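Local coordinates for protein Rik1-associated factor 1 (Schizosaccharomyces pombe, PDB 4O9D) that serves as a WD-repeat component of the Clr4 methyltransferase complex, which contributes to heterochromatin establishment by methylating histone H3, a reaction promoted by the complex's own ubiquitylation of H3, at residues N300-V304 with S315-G320. Numbering follows the deposited sequence.
Sequences NQTFV and SLLKHG
Most blades of a WD-repeat beta-propeller end in a hairpin of their two outer strands, and in the WD-repeat propeller domain of this protein 301-304 pairs antiparallel with the edge strand 315-318, their axes 4.6 Å apart at 164°. Thr-302 faces Leu-317 as a hydrogen-bonded pair (Thr-302 N to Leu-317 O 3.0 Å, Leu-317 N to Thr-302 O 2.9 Å), as does Val-304 with Ser-315; Gln-301 with Lys-318 and Phe-303 with Leu-316 are non-hydrogen-bonded. On the face shared by Gln-301 and Phe-303, Leu-316 (chi1 t) lays CD1 over the Phe-303 ring, a CH-pi contact 4.1 Å from its centroid. On the other, Leu-317 (m, t) sets CD1 3.7 Å from Val-304 CG2 and continues into the next blade against Phe-351 and Trp-363. Asn-300, in a left-handed backbone conformation (phi/psi 64/34), closes the pairing: its O accepts from His-319 N at 3.0 Å, its OD1 from Ser-356 N in the neighbouring blade, and its ND2 donates a weak hydrogen bond to Gly-320 O at 2.8 Å.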
loop_
_atom_site.group_PDB
_atom_site.type_symbol
_atom_site.label_atom_id
_atom_site.label_comp_id
_atom_site.label_asym_id
_atom_site.label_seq_id
_atom_site.Cartn_x
_atom_site.Cartn_y
_atom_site.Cartn_z
ATOM N N ASN A 300 17.926 2.263 -2.471
ATOM C CA ASN A 300 17.577 3.317 -3.405
ATOM C C ASN A 300 17.773 2.893 -4.860
ATOM O O ASN A 300 18.140 3.704 -5.699
ATOM C CB ASN A 300 18.415 4.571 -3.102
ATOM C CG ASN A 300 17.591 5.858 -3.125
ATOM O OD1 ASN A 300 16.365 5.850 -2.924
ATOM N ND2 ASN A 300 18.270 6.981 -3.370
ATOM N N GLN A 301 17.541 1.622 -5.179
ATOM C CA GLN A 301 17.553 1.224 -6.589
ATOM C C GLN A 301 16.581 0.074 -6.783
ATOM O O GLN A 301 16.169 -0.539 -5.806
ATOM C CB GLN A 301 18.967 0.830 -7.038
ATOM C CG GLN A 301 19.553 -0.344 -6.280
ATOM C CD GLN A 301 21.064 -0.447 -6.477
ATOM O OE1 GLN A 301 21.689 0.451 -7.066
ATOM N NE2 GLN A 301 21.662 -1.528 -5.971
ATOM N N THR A 302 16.198 -0.184 -8.035
ATOM C CA THR A 302 15.215 -1.220 -8.366
ATOM C C THR A 302 15.854 -2.216 -9.319
ATOM O O THR A 302 16.325 -1.825 -10.411
ATOM C CB THR A 302 13.996 -0.609 -9.088
ATOM O OG1 THR A 302 13.311 0.306 -8.221
ATOM C CG2 THR A 302 13.044 -1.695 -9.577
ATOM N N PHE A 303 15.905 -3.484 -8.919
ATOM C CA PHE A 303 16.322 -4.549 -9.836
ATOM C C PHE A 303 15.127 -4.961 -10.701
ATOM O O PHE A 303 14.011 -5.010 -10.210
ATOM C CB PHE A 303 16.892 -5.759 -9.068
ATOM C CG PHE A 303 18.299 -5.543 -8.549
ATOM C CD1 PHE A 303 18.522 -4.833 -7.395
ATOM C CD2 PHE A 303 19.397 -6.044 -9.242
ATOM C CE1 PHE A 303 19.791 -4.632 -6.914
ATOM C CE2 PHE A 303 20.675 -5.835 -8.772
ATOM C CZ PHE A 303 20.870 -5.130 -7.598
ATOM N N VAL A 304 15.370 -5.235 -11.981
ATOM C CA VAL A 304 14.326 -5.687 -12.902
ATOM C C VAL A 304 14.735 -6.977 -13.600
ATOM O O VAL A 304 15.888 -7.100 -14.001
ATOM C CB VAL A 304 14.056 -4.667 -13.976
ATOM C CG1 VAL A 304 12.884 -5.145 -14.859
ATOM C CG2 VAL A 304 13.745 -3.294 -13.330
ATOM N N SER A 315 17.989 -5.216 -15.728
ATOM C CA SER A 315 18.455 -3.856 -15.554
ATOM C C SER A 315 18.450 -3.473 -14.091
ATOM O O SER A 315 17.871 -4.165 -13.244
ATOM C CB SER A 315 17.565 -2.891 -16.333
ATOM O OG SER A 315 18.162 -1.607 -16.366
ATOM N N LEU A 316 19.116 -2.362 -13.817
ATOM C CA LEU A 316 19.223 -1.814 -12.487
ATOM C C LEU A 316 18.937 -0.314 -12.584
ATOM O O LEU A 316 19.664 0.448 -13.252
ATOM C CB LEU A 316 20.608 -2.097 -11.962
ATOM C CG LEU A 316 20.975 -1.534 -10.598
ATOM C CD1 LEU A 316 19.816 -1.584 -9.678
ATOM C CD2 LEU A 316 22.145 -2.346 -10.051
ATOM N N LEU A 317 17.841 0.094 -11.954
ATOM C CA LEU A 317 17.321 1.446 -12.095
ATOM C C LEU A 317 17.639 2.239 -10.841
ATOM O O LEU A 317 16.971 2.058 -9.814
ATOM C CB LEU A 317 15.808 1.397 -12.262
ATOM C CG LEU A 317 15.229 0.334 -13.202
ATOM C CD1 LEU A 317 13.718 0.424 -13.042
ATOM C CD2 LEU A 317 15.648 0.559 -14.661
ATOM N N LYS A 318 18.628 3.128 -10.924
ATOM C CA LYS A 318 19.192 3.754 -9.736
ATOM C C LYS A 318 18.642 5.149 -9.423
ATOM O O LYS A 318 18.375 5.939 -10.317
ATOM C CB LYS A 318 20.706 3.855 -9.893
ATOM C CG LYS A 318 21.425 2.524 -9.862
ATOM C CD LYS A 318 22.894 2.683 -10.297
ATOM C CE LYS A 318 23.747 1.535 -9.749
ATOM N NZ LYS A 318 25.178 1.599 -10.161
ATOM N N HIS A 319 18.498 5.461 -8.141
ATOM C CA HIS A 319 18.283 6.854 -7.758
ATOM C C HIS A 319 19.577 7.435 -7.207
ATOM O O HIS A 319 20.566 6.728 -7.028
ATOM C CB HIS A 319 17.165 6.993 -6.725
ATOM C CG HIS A 319 15.794 6.974 -7.322
ATOM N ND1 HIS A 319 14.954 8.070 -7.305
ATOM C CD2 HIS A 319 15.130 5.999 -7.979
ATOM C CE1 HIS A 319 13.827 7.761 -7.918
ATOM N NE2 HIS A 319 13.909 6.515 -8.339
ATOM N N GLY A 320 19.547 8.719 -6.896
ATOM C CA GLY A 320 20.741 9.424 -6.479
ATOM C C GLY A 320 20.935 9.492 -4.982
ATOM O O GLY A 320 20.258 8.820 -4.203
HETATM O O HOH W 1 14.470 2.663 -8.908
#